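Local coordinates for protein gamma-D-glutamyl-L-lysine dipeptidyl-peptidase (Bacillus cereus ATCC 10987, PDB 3H41) that probably cleaves gamma-D-glutamyl-L-lysine bonds in murein peptides as a cysteine peptidase, releasing L-Ala-D-Glu during cell wall degradation, at residues 32-37 with 101-105; 67-71 with 82-87; 106-111 with 161-165; 143-147 with 222-227. One frame throughout, in Å; residues are numbered along the deposited sequence.

Interaction 1. Residues 32-37 with 101-105; sequences SATNPV and PEKQL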
loop_
_atom_site.group_PDB
_atom_site.type_symbol
_atom_site.label_atom_id
_atom_site.label_comp_id
_atom_site.label_asym_id
_atom_site.label_seq_id
_atom_site.Cartn_x
_atom_site.Cartn_y
_atom_site.Cartn_z
ATOM N N SER A 32 -10.288 2.579 -12.185
ATOM C CA SER A 32 -9.999 2.471 -10.755
ATOM C C SER A 32 -11.239 2.224 -9.888
ATOM O O SER A 32 -11.092 1.825 -8.704
ATOM C CB SER A 32 -9.247 3.734 -10.252
ATOM O OG SER A 32 -10.130 4.815 -10.080
ATOM N N ALA A 33 -12.434 2.491 -10.431
ATOM C CA ALA A 33 -13.658 2.563 -9.604
ATOM C C ALA A 33 -14.620 1.387 -9.819
ATOM O O ALA A 33 -15.618 1.285 -9.114
ATOM C CB ALA A 33 -14.359 3.866 -9.851
ATOM N N THR A 34 -14.318 0.530 -10.784
ATOM C CA THR A 34 -15.148 -0.626 -11.121
ATOM C C THR A 34 -14.774 -1.824 -10.245
ATOM O O THR A 34 -13.757 -1.803 -9.545
ATOM C CB THR A 34 -14.962 -1.015 -12.598
ATOM O OG1 THR A 34 -13.543 -1.181 -12.888
ATOM C CG2 THR A 34 -15.574 0.061 -13.507
ATOM N N ASN A 35 -15.596 -2.868 -10.308
ATOM C CA ASN A 35 -15.294 -4.133 -9.677
ATOM C C ASN A 35 -15.519 -5.182 -10.739
ATOM O O ASN A 35 -16.645 -5.405 -11.107
ATOM C CB ASN A 35 -16.197 -4.416 -8.477
ATOM C CG ASN A 35 -15.792 -5.683 -7.752
ATOM O OD1 ASN A 35 -15.087 -6.495 -8.301
ATOM N ND2 ASN A 35 -16.235 -5.849 -6.520
ATOM N N PRO A 36 -14.445 -5.807 -11.249
ATOM C CA PRO A 36 -13.046 -5.609 -10.884
ATOM C C PRO A 36 -12.427 -4.314 -11.409
ATOM O O PRO A 36 -12.958 -3.671 -12.317
ATOM C CB PRO A 36 -12.350 -6.774 -11.562
ATOM C CG PRO A 36 -13.198 -7.045 -12.772
ATOM C CD PRO A 36 -14.592 -6.758 -12.358
ATOM N N VAL A 37 -11.316 -3.933 -10.791
ATOM C CA VAL A 37 -10.524 -2.802 -11.257
ATOM C C VAL A 37 -9.619 -3.204 -12.407
ATOM O O VAL A 37 -9.340 -4.386 -12.587
ATOM C CB VAL A 37 -9.656 -2.213 -10.113
ATOM C CG1 VAL A 37 -10.542 -1.642 -8.995
ATOM C CG2 VAL A 37 -8.630 -3.215 -9.526
ATOM N N PRO A 101 -16.320 3.595 -4.060
ATOM C CA PRO A 101 -17.606 2.995 -4.480
ATOM C C PRO A 101 -18.009 1.839 -3.613
ATOM O O PRO A 101 -17.193 0.958 -3.344
ATOM C CB PRO A 101 -17.334 2.511 -5.898
ATOM C CG PRO A 101 -16.180 3.375 -6.380
ATOM C CD PRO A 101 -15.341 3.581 -5.163
ATOM N N GLU A 102 -19.262 1.838 -3.183
ATOM C CA GLU A 102 -19.789 0.727 -2.380
ATOM C C GLU A 102 -19.625 -0.631 -3.058
ATOM O O GLU A 102 -19.445 -1.652 -2.391
ATOM C CB GLU A 102 -21.263 0.957 -2.022
ATOM C CG GLU A 102 -21.686 0.004 -0.901
ATOM C CD GLU A 102 -23.005 0.397 -0.250
ATOM O OE1 GLU A 102 -23.897 0.869 -0.981
ATOM O OE2 GLU A 102 -23.134 0.224 0.983
ATOM N N LYS A 103 -19.696 -0.645 -4.377
ATOM C CA LYS A 103 -19.578 -1.873 -5.130
ATOM C C LYS A 103 -18.209 -2.527 -5.074
ATOM O O LYS A 103 -18.074 -3.666 -5.532
ATOM C CB LYS A 103 -19.967 -1.674 -6.598
ATOM C CG LYS A 103 -19.074 -0.725 -7.397
ATOM C CD LYS A 103 -19.692 -0.461 -8.763
ATOM C CE LYS A 103 -18.805 0.372 -9.655
ATOM N NZ LYS A 103 -19.467 0.668 -10.980
ATOM N N GLN A 104 -17.234 -1.825 -4.493
ATOM C CA GLN A 104 -15.902 -2.377 -4.272
ATOM C C GLN A 104 -15.718 -3.006 -2.890
ATOM O O GLN A 104 -14.602 -3.399 -2.547
ATOM C CB GLN A 104 -14.843 -1.290 -4.504
ATOM C CG GLN A 104 -14.699 -0.930 -5.982
ATOM C CD GLN A 104 -13.541 0.026 -6.198
ATOM O OE1 GLN A 104 -13.230 0.815 -5.313
ATOM N NE2 GLN A 104 -12.904 -0.048 -7.365
ATOM N N LEU A 105 -16.810 -3.099 -2.121
ATOM C CA LEU A 105 -16.802 -3.670 -0.761
ATOM C C LEU A 105 -17.614 -4.957 -0.788
ATOM O O LEU A 105 -18.491 -5.138 -1.637
ATOM C CB LEU A 105 -17.439 -2.714 0.247
ATOM C CG LEU A 105 -16.684 -1.446 0.581
ATOM C CD1 LEU A 105 -17.510 -0.623 1.572
ATOM C CD2 LEU A 105 -15.274 -1.746 1.135
HETATM O O HOH W 1 -18.124 -2.138 -11.842
#
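The Q104 carboxamide is set among the backbone atoms of 32-37. The A33 carbonyl lies over one of its faces, V37 CG1 approaches obliquely from the other side at 3.3 Å from Q104 NE2, and two carbonyl oxygens sit at its edge, near the amide plane. Q104 NE2 donates to T34 O at 2.9 Å, almost straight at 173°, and to S32 O at 2.9 Å with more bend. The T34 bond comes from above the carbonyl plane, so that oxygen is met off its lone pairs. A second flat group works at the end of the segment: the N35 amide has K103 O in its plane, with N35 ND2 3.0 Å away, and N35 ND2 also bonds D12. CG of N35 lies anti to the backbone N (chi1 -175°), which swings the amide across to K103. Beside these, A33 CB meets P101 CG at 4.0 Å, and the extended K103 chain lays its CE 3.4 Å from A33 O. T34 OG1 donates to P36 O at 2.6 Å, tying together the turn around the cis peptide before P36. Residues 102-104 form the short 3-10 segment that precedes the last strand in SH3 folds, so the contact pins the chain that follows helix 30-33 against this part of the first SH3-like domain. Because Q104 NE2 has both of its N-H groups engaged, the amide is fixed in rotation and its oxygen and nitrogen are told apart, and two main-chain carbonyls are satisfied without a formal charge.

Interaction 2. Residues 67-71 with 82-87; sequences GQEVT and VLVHGQ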
loop_
_atom_site.group_PDB
_atom_site.type_symbol
_atom_site.label_atom_id
_atom_site.label_comp_id
_atom_site.label_asym_id
_atom_site.label_seq_id
_atom_site.Cartn_x
_atom_site.Cartn_y
_atom_site.Cartn_z
ATOM N N GLY A 67 -9.254 -7.734 0.601
ATOM C CA GLY A 67 -9.341 -8.326 1.928
ATOM C C GLY A 67 -9.121 -7.434 3.131
ATOM O O GLY A 67 -9.390 -7.859 4.263
ATOM N N GLN A 68 -8.610 -6.213 2.927
ATOM C CA GLN A 68 -8.404 -5.290 4.031
ATOM C C GLN A 68 -9.770 -4.905 4.612
ATOM O O GLN A 68 -10.762 -4.781 3.861
ATOM C CB GLN A 68 -7.621 -4.053 3.559
ATOM C CG GLN A 68 -6.989 -3.224 4.662
ATOM C CD GLN A 68 -5.758 -2.401 4.201
ATOM O OE1 GLN A 68 -5.406 -2.335 2.991
ATOM N NE2 GLN A 68 -5.084 -1.792 5.179
ATOM N N GLU A 69 -9.822 -4.795 5.945
ATOM C CA GLU A 69 -11.071 -4.488 6.638
ATOM C C GLU A 69 -11.252 -2.974 6.733
ATOM O O GLU A 69 -10.289 -2.240 6.934
ATOM C CB GLU A 69 -11.063 -5.059 8.042
ATOM C CG GLU A 69 -12.428 -4.994 8.732
ATOM C CD GLU A 69 -12.436 -5.718 10.088
ATOM O OE1 GLU A 69 -11.853 -6.822 10.190
ATOM O OE2 GLU A 69 -13.031 -5.189 11.047
ATOM N N VAL A 70 -12.495 -2.535 6.606
ATOM C CA VAL A 70 -12.832 -1.150 6.752
ATOM C C VAL A 70 -14.070 -1.023 7.666
ATOM O O VAL A 70 -14.858 -1.971 7.782
ATOM C CB VAL A 70 -13.138 -0.450 5.375
ATOM C CG1 VAL A 70 -11.970 -0.675 4.354
ATOM C CG2 VAL A 70 -14.490 -0.874 4.797
ATOM N N THR A 71 -14.218 0.155 8.271
ATOM C CA THR A 71 -15.462 0.542 8.934
ATOM C C THR A 71 -16.220 1.517 8.027
ATOM O O THR A 71 -15.672 2.560 7.669
ATOM C CB THR A 71 -15.192 1.210 10.303
ATOM O OG1 THR A 71 -14.406 0.329 11.128
ATOM C CG2 THR A 71 -16.573 1.655 11.020
ATOM N N VAL A 82 -15.308 5.389 4.374
ATOM C CA VAL A 82 -14.776 4.247 5.135
ATOM C C VAL A 82 -13.545 4.664 5.905
ATOM O O VAL A 82 -12.916 5.679 5.589
ATOM C CB VAL A 82 -14.498 2.998 4.228
ATOM C CG1 VAL A 82 -15.702 2.660 3.382
ATOM C CG2 VAL A 82 -13.288 3.195 3.294
ATOM N N LEU A 83 -13.265 3.943 6.980
ATOM C CA LEU A 83 -12.002 4.046 7.687
ATOM C C LEU A 83 -11.223 2.741 7.468
ATOM O O LEU A 83 -11.686 1.652 7.848
ATOM C CB LEU A 83 -12.218 4.284 9.197
ATOM C CG LEU A 83 -13.178 5.428 9.529
ATOM C CD1 LEU A 83 -13.372 5.536 11.068
ATOM C CD2 LEU A 83 -12.678 6.746 8.917
ATOM N N VAL A 84 -10.038 2.858 6.871
ATOM C CA VAL A 84 -9.223 1.704 6.542
ATOM C C VAL A 84 -8.408 1.270 7.737
ATOM O O VAL A 84 -7.531 1.991 8.236
ATOM C CB VAL A 84 -8.273 1.978 5.335
ATOM C CG1 VAL A 84 -7.428 0.694 5.011
ATOM C CG2 VAL A 84 -9.073 2.486 4.071
ATOM N N HIS A 85 -8.688 0.074 8.217
ATOM C CA HIS A 85 -7.987 -0.426 9.386
ATOM C C HIS A 85 -6.560 -0.749 8.937
ATOM O O HIS A 85 -6.332 -1.243 7.814
ATOM C CB HIS A 85 -8.630 -1.723 9.898
ATOM C CG HIS A 85 -10.053 -1.579 10.370
ATOM N ND1 HIS A 85 -10.687 -2.557 11.115
ATOM C CD2 HIS A 85 -10.953 -0.582 10.221
ATOM C CE1 HIS A 85 -11.917 -2.161 11.400
ATOM N NE2 HIS A 85 -12.112 -0.976 10.851
ATOM N N GLY A 86 -5.614 -0.467 9.814
ATOM C CA GLY A 86 -4.228 -0.847 9.579
ATOM C C GLY A 86 -3.411 0.193 8.855
ATOM O O GLY A 86 -2.256 -0.059 8.519
ATOM N N GLN A 87 -4.003 1.374 8.654
ATOM C CA GLN A 87 -3.307 2.500 8.084
ATOM C C GLN A 87 -3.367 3.650 9.069
ATOM O O GLN A 87 -4.280 4.474 9.032
ATOM C CB GLN A 87 -3.901 2.857 6.723
ATOM C CG GLN A 87 -3.634 1.769 5.669
ATOM C CD GLN A 87 -3.948 2.233 4.254
ATOM O OE1 GLN A 87 -4.314 3.394 4.036
ATOM N NE2 GLN A 87 -3.841 1.314 3.286
HETATM O O HOH W 2 -2.000 -0.952 4.630
#
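H85 buries the most surface here, and its ring reaches across to T71: H85 NE2 donates to T71 OG1 at 2.7 Å, the hydroxyl lying in the ring plane. T71 OG1 also bonds E94, so the hydroxyl links imidazole to carboxylate. The same ring has the E69-V70 peptide over one face, offset toward its rim, while the carboxylate of E69 comes up with OE2 3.2 Å from H85 CE1, its plane turned 46° from the ring; that carboxylate is salt-bridged to K8. With CG anti to the carbonyl carbon (chi1 -63°), the ring lies along 69-71 and reaches T71. H85 N donates to E69 O at 3.1 Å, continuing the strand pairing past V84.

T71 is equally tied through its main chain. T71 N to L83 O (3.0 Å) and L83 N to T71 O (2.9 Å) form a hydrogen-bonded antiparallel pair, next to the non-hydrogen-bonded pair V70-V84. This is the hairpin of strands 69-76 and 79-84 in the first SH3-like domain; V70 and V82 meet CB to CB at 3.9 Å.

Q68 covers the far end, where V84 to Q87 makes a type II turn. Q68 NE2 donates to H85 O at 3.0 Å, nearly in line with the carbonyl, and V84 CG1 lies 3.4 Å from Q68 NE2. A water bridges Q68 NE2 to Q87 NE2; Q87 also bonds T62 and Q63 and touches the substrate-binding Y96.

Interaction 3. Residues 106-111 with 161-165; sequences TYNQEF and LLPNG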
loop_
_atom_site.group_PDB
_atom_site.type_symbol
_atom_site.label_atom_id
_atom_site.label_comp_id
_atom_site.label_asym_id
_atom_site.label_seq_id
_atom_site.Cartn_x
_atom_site.Cartn_y
_atom_site.Cartn_z
ATOM N N THR A 106 -17.311 -5.865 0.138
ATOM C CA THR A 106 -18.136 -7.034 0.301
ATOM C C THR A 106 -18.182 -7.400 1.788
ATOM O O THR A 106 -17.509 -6.781 2.645
ATOM C CB THR A 106 -17.617 -8.212 -0.555
ATOM O OG1 THR A 106 -18.583 -9.268 -0.533
ATOM C CG2 THR A 106 -16.286 -8.711 -0.069
ATOM N N TYR A 107 -19.010 -8.392 2.105
ATOM C CA TYR A 107 -18.990 -8.987 3.448
ATOM C C TYR A 107 -19.338 -10.457 3.302
ATOM O O TYR A 107 -20.338 -10.786 2.684
ATOM C CB TYR A 107 -20.001 -8.320 4.393
ATOM C CG TYR A 107 -19.898 -8.873 5.819
ATOM C CD1 TYR A 107 -20.576 -10.045 6.187
ATOM C CD2 TYR A 107 -19.057 -8.295 6.748
ATOM C CE1 TYR A 107 -20.466 -10.570 7.476
ATOM C CE2 TYR A 107 -18.924 -8.816 8.032
ATOM C CZ TYR A 107 -19.627 -9.953 8.384
ATOM O OH TYR A 107 -19.491 -10.475 9.653
ATOM N N ASN A 108 -18.497 -11.329 3.828
ATOM C CA ASN A 108 -18.789 -12.756 3.875
ATOM C C ASN A 108 -18.453 -13.242 5.283
ATOM O O ASN A 108 -17.354 -12.996 5.790
ATOM C CB ASN A 108 -17.973 -13.481 2.811
ATOM C CG ASN A 108 -18.185 -14.972 2.824
ATOM O OD1 ASN A 108 -17.429 -15.679 3.472
ATOM N ND2 ASN A 108 -19.147 -15.460 2.059
ATOM N N GLN A 109 -19.427 -13.867 5.954
ATOM C CA GLN A 109 -19.230 -14.267 7.349
ATOM C C GLN A 109 -18.056 -15.229 7.536
ATOM O O GLN A 109 -17.292 -15.112 8.511
ATOM C CB GLN A 109 -20.498 -14.915 7.921
ATOM C CG GLN A 109 -20.425 -15.105 9.444
ATOM C CD GLN A 109 -20.215 -13.789 10.181
ATOM O OE1 GLN A 109 -20.920 -12.820 9.921
ATOM N NE2 GLN A 109 -19.215 -13.736 11.073
ATOM N N GLU A 110 -17.937 -16.200 6.634
ATOM C CA GLU A 110 -16.811 -17.140 6.670
ATOM C C GLU A 110 -15.470 -16.414 6.588
ATOM O O GLU A 110 -14.570 -16.694 7.388
ATOM C CB GLU A 110 -16.880 -18.169 5.544
ATOM C CG GLU A 110 -15.699 -19.171 5.616
ATOM C CD GLU A 110 -15.681 -20.227 4.493
ATOM O OE1 GLU A 110 -16.447 -20.097 3.516
ATOM O OE2 GLU A 110 -14.870 -21.181 4.592
ATOM N N PHE A 111 -15.327 -15.493 5.623
ATOM C CA PHE A 111 -14.111 -14.663 5.558
ATOM C C PHE A 111 -13.925 -13.841 6.832
ATOM O O PHE A 111 -12.840 -13.796 7.411
ATOM C CB PHE A 111 -14.131 -13.726 4.345
ATOM C CG PHE A 111 -12.833 -12.992 4.123
ATOM C CD1 PHE A 111 -11.816 -13.553 3.334
ATOM C CD2 PHE A 111 -12.610 -11.753 4.705
ATOM C CE1 PHE A 111 -10.611 -12.887 3.118
ATOM C CE2 PHE A 111 -11.400 -11.087 4.507
ATOM C CZ PHE A 111 -10.399 -11.651 3.688
ATOM N N LEU A 161 -8.882 -18.170 0.838
ATOM C CA LEU A 161 -10.258 -17.693 0.794
ATOM C C LEU A 161 -10.312 -16.190 0.419
ATOM O O LEU A 161 -9.611 -15.382 1.011
ATOM C CB LEU A 161 -10.911 -17.878 2.172
ATOM C CG LEU A 161 -12.417 -17.590 2.227
ATOM C CD1 LEU A 161 -13.224 -18.623 1.426
ATOM C CD2 LEU A 161 -12.901 -17.509 3.669
ATOM N N LEU A 162 -11.098 -15.869 -0.588
ATOM C CA LEU A 162 -11.344 -14.489 -1.033
ATOM C C LEU A 162 -12.423 -13.794 -0.169
ATOM O O LEU A 162 -13.274 -14.447 0.432
ATOM C CB LEU A 162 -11.794 -14.472 -2.491
ATOM C CG LEU A 162 -10.767 -15.077 -3.427
ATOM C CD1 LEU A 162 -11.293 -15.017 -4.845
ATOM C CD2 LEU A 162 -9.427 -14.358 -3.266
ATOM N N PRO A 163 -12.398 -12.458 -0.117
ATOM C CA PRO A 163 -13.358 -11.741 0.737
ATOM C C PRO A 163 -14.828 -11.966 0.346
ATOM O O PRO A 163 -15.720 -11.761 1.166
ATOM C CB PRO A 163 -12.963 -10.255 0.570
ATOM C CG PRO A 163 -11.810 -10.197 -0.291
ATOM C CD PRO A 163 -11.333 -11.579 -0.628
ATOM N N ASN A 164 -15.080 -12.360 -0.897
ATOM C CA ASN A 164 -16.432 -12.672 -1.300
ATOM C C ASN A 164 -16.852 -14.109 -0.964
ATOM O O ASN A 164 -17.960 -14.517 -1.316
ATOM C CB ASN A 164 -16.651 -12.373 -2.773
ATOM C CG ASN A 164 -15.926 -13.335 -3.692
ATOM O OD1 ASN A 164 -15.134 -14.166 -3.245
ATOM N ND2 ASN A 164 -16.209 -13.236 -4.980
ATOM N N GLY A 165 -15.993 -14.854 -0.280
ATOM C CA GLY A 165 -16.275 -16.277 0.038
ATOM C C GLY A 165 -15.871 -17.305 -1.006
ATOM O O GLY A 165 -15.988 -18.515 -0.749
HETATM O O HOH W 3 -15.779 -10.569 3.528
HETATM O O HOH W 4 -17.317 -19.602 1.247
#
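A water donates to P163 O at 2.6 Å and accepts from N108 N, linking the two backbones, N-H to carbonyl; T106 CG2 and N108 CB each pack 3.3 Å from P163 O. N108 packs its amide against the turn, with N108 ND2 3.6 Å from G165 CA. That close approach fits a glycine at this spot, where the backbone takes up a positive phi of 87° at the end of the type I turn L162-G165. A second water joins E110 OE1 to G165 O.

The larger part of the buried surface is apolar and centres on F111. P163 CA sits over one face of the ring as a CH-pi contact, 3.7 Å from the centroid and 18° off the normal. L161 O lies at the ring's edge, 3.4 Å from F111 CE1. L161 CD2 packs at the base of the side chain, 3.6 Å from F111 CA, and also touches E110 CG. With CG anti to the backbone nitrogen (chi1 -172°), the ring is thrown out from the helix toward the proline. F10 also meets the F111 ring edge-to-face, and L148 and P149 of strand 147-153 touch it as well.

N108 is the N-cap of helix 109-113: its OD1 accepts from F111 N on a lone pair, in the carbonyl plane. The arrangement is a capped helix start packed on a beta turn, and it joins the chain leaving strand 105-106 of the first SH3-like sheet to the 157-161/167-171 hairpin of the second.

Interaction 4. Residues 143-147 with 222-227; sequences SYNTR and TIYKSH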
loop_
_atom_site.group_PDB
_atom_site.type_symbol
_atom_site.label_atom_id
_atom_site.label_comp_id
_atom_site.label_asym_id
_atom_site.label_seq_id
_atom_site.Cartn_x
_atom_site.Cartn_y
_atom_site.Cartn_z
ATOM N N SER A 143 -1.920 -7.475 -5.483
ATOM C CA SER A 143 -0.713 -6.784 -5.059
ATOM C C SER A 143 0.110 -7.484 -3.972
ATOM O O SER A 143 -0.425 -8.103 -3.078
ATOM C CB SER A 143 -1.133 -5.415 -4.492
ATOM O OG SER A 143 -0.046 -4.732 -3.878
ATOM N N TYR A 144 1.424 -7.317 -4.043
ATOM C CA TYR A 144 2.310 -7.433 -2.904
ATOM C C TYR A 144 1.564 -6.923 -1.676
ATOM O O TYR A 144 0.887 -5.888 -1.704
ATOM C CB TYR A 144 3.570 -6.565 -3.125
ATOM C CG TYR A 144 4.557 -6.722 -2.008
ATOM C CD1 TYR A 144 5.336 -7.864 -1.916
ATOM C CD2 TYR A 144 4.661 -5.773 -0.990
ATOM C CE1 TYR A 144 6.236 -8.037 -0.868
ATOM C CE2 TYR A 144 5.556 -5.948 0.086
ATOM C CZ TYR A 144 6.337 -7.107 0.134
ATOM O OH TYR A 144 7.232 -7.380 1.173
ATOM N N ASN A 145 1.669 -7.686 -0.604
ATOM C CA ASN A 145 1.164 -7.295 0.727
ATOM C C ASN A 145 -0.319 -7.586 0.936
ATOM O O ASN A 145 -0.861 -7.249 1.982
ATOM C CB ASN A 145 1.442 -5.819 1.049
ATOM C CG ASN A 145 1.291 -5.512 2.536
ATOM O OD1 ASN A 145 1.728 -6.294 3.403
ATOM N ND2 ASN A 145 0.629 -4.383 2.839
ATOM N N THR A 146 -0.965 -8.184 -0.058
ATOM C CA THR A 146 -2.326 -8.749 0.076
ATOM C C THR A 146 -2.243 -9.948 1.033
ATOM O O THR A 146 -1.299 -10.745 0.928
ATOM C CB THR A 146 -2.861 -9.178 -1.295
ATOM O OG1 THR A 146 -2.920 -8.023 -2.198
ATOM C CG2 THR A 146 -4.253 -9.871 -1.177
ATOM N N ARG A 147 -3.177 -10.039 1.983
ATOM C CA ARG A 147 -3.245 -11.144 2.919
ATOM C C ARG A 147 -4.593 -11.820 2.791
ATOM O O ARG A 147 -5.611 -11.165 2.904
ATOM C CB ARG A 147 -3.067 -10.695 4.363
ATOM C CG ARG A 147 -1.774 -9.969 4.659
ATOM C CD ARG A 147 -1.998 -8.440 4.743
ATOM N NE ARG A 147 -0.729 -7.758 4.995
ATOM C CZ ARG A 147 -0.099 -7.740 6.175
ATOM N NH1 ARG A 147 -0.629 -8.307 7.250
ATOM N NH2 ARG A 147 1.061 -7.134 6.284
ATOM N N THR A 222 4.127 0.317 3.082
ATOM C CA THR A 222 3.932 -1.065 2.566
ATOM C C THR A 222 5.113 -1.991 2.832
ATOM O O THR A 222 4.923 -3.136 3.222
ATOM C CB THR A 222 3.578 -1.050 1.058
ATOM O OG1 THR A 222 2.331 -0.354 0.884
ATOM C CG2 THR A 222 3.474 -2.489 0.475
ATOM N N ILE A 223 6.328 -1.485 2.675
ATOM C CA ILE A 223 7.549 -2.261 2.906
ATOM C C ILE A 223 7.597 -2.682 4.372
ATOM O O ILE A 223 7.791 -3.871 4.684
ATOM C CB ILE A 223 8.806 -1.437 2.602
ATOM C CG1 ILE A 223 9.003 -1.313 1.087
ATOM C CG2 ILE A 223 10.049 -2.078 3.222
ATOM C CD1 ILE A 223 10.086 -0.339 0.720
ATOM N N TYR A 224 7.369 -1.720 5.271
ATOM C CA TYR A 224 7.392 -2.059 6.707
ATOM C C TYR A 224 6.245 -2.966 7.117
ATOM O O TYR A 224 6.474 -3.923 7.847
ATOM C CB TYR A 224 7.462 -0.797 7.566
ATOM C CG TYR A 224 8.882 -0.351 7.784
ATOM C CD1 TYR A 224 9.629 -0.849 8.892
ATOM C CD2 TYR A 224 9.519 0.528 6.926
ATOM C CE1 TYR A 224 10.914 -0.472 9.108
ATOM C CE2 TYR A 224 10.840 0.904 7.149
ATOM C CZ TYR A 224 11.519 0.397 8.260
ATOM O OH TYR A 224 12.820 0.725 8.516
ATOM N N LYS A 225 5.041 -2.697 6.619
ATOM C CA LYS A 225 3.857 -3.432 7.023
ATOM C C LYS A 225 3.947 -4.902 6.627
ATOM O O LYS A 225 3.566 -5.797 7.412
ATOM C CB LYS A 225 2.609 -2.819 6.419
ATOM C CG LYS A 225 1.356 -3.525 6.919
ATOM C CD LYS A 225 0.199 -2.625 7.209
ATOM C CE LYS A 225 -1.057 -3.436 7.549
ATOM N NZ LYS A 225 -2.331 -2.792 7.065
ATOM N N SER A 226 4.502 -5.136 5.441
ATOM C CA SER A 226 4.690 -6.505 4.911
ATOM C C SER A 226 5.699 -7.324 5.694
ATOM O O SER A 226 5.754 -8.556 5.537
ATOM C CB SER A 226 5.085 -6.449 3.436
ATOM O OG SER A 226 6.417 -5.978 3.218
ATOM N N HIS A 227 6.513 -6.647 6.502
ATOM C CA HIS A 227 7.500 -7.269 7.375
ATOM C C HIS A 227 7.103 -7.146 8.855
ATOM O O HIS A 227 7.963 -7.250 9.769
ATOM C CB HIS A 227 8.887 -6.652 7.125
ATOM C CG HIS A 227 9.481 -7.060 5.817
ATOM N ND1 HIS A 227 10.061 -8.296 5.625
ATOM C CD2 HIS A 227 9.532 -6.430 4.617
ATOM C CE1 HIS A 227 10.493 -8.389 4.379
ATOM N NE2 HIS A 227 10.172 -7.278 3.738
HETATM O O HOH W 5 0.060 -1.998 0.702
#
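The type II turn S143-T146, joining strands 139-143 and 147-153 of the second SH3-like domain, meets the last part of helix 218-225 of the NlpC/P60 domain. With CG anti to the backbone N (chi1 -176°), Y144 carries its phenol out to S226, where Y144 OH and S226 OG share a hydrogen bond of 2.6 Å, the serine oxygen at the ring's edge near its plane. At the same edge T222 CG2 lies 3.8 Å from Y144 CD2. N145 presses its CB on T222 CG2 and sets its OD1 3.3 Å from S226 CA. R147 NH2 and NE both donate to N145 OD1, at 3.1 and 3.3 Å: a side-on grip on one oxygen, NE from well above the amide plane, which should hold the asparagine's rotation. K225 CE lies over one face of the guanidinium, while K225 NZ goes on to G86 O and R147 NH1 to Q181. A water accepts from N145 ND2 and donates to T222 OG1, itself bonded to G218 O.

Helix 218-225 begins just after C216, the probable nucleophile. Y144 also meets F199 edge-to-face and T195 of helix 189-197, while N145 and R147 touch strand 119-122 and N145 strand 60-65.

In the fold
Interaction 4 lies nearest the middle of the chain, where the second SH3-like domain meets the catalytic domain; interaction 3 is the most peripheral. Interactions 1 and 2 share the first SH3-like barrel: L105 packs on V70 and V82, and interaction 2 is nested inside the loop that interaction 1 closes. Interaction 3 follows directly in sequence, and G67 of interaction 2 touches P163 and F111. G86 O probably accepts from K225 NZ, tying interaction 2 to interaction 4. The chemistry differs accordingly: backbone pairing in the hairpin, side-chain amides in interaction 1, apolar packing with water bridges in interaction 3, and side-chain polar bonds in interaction 4.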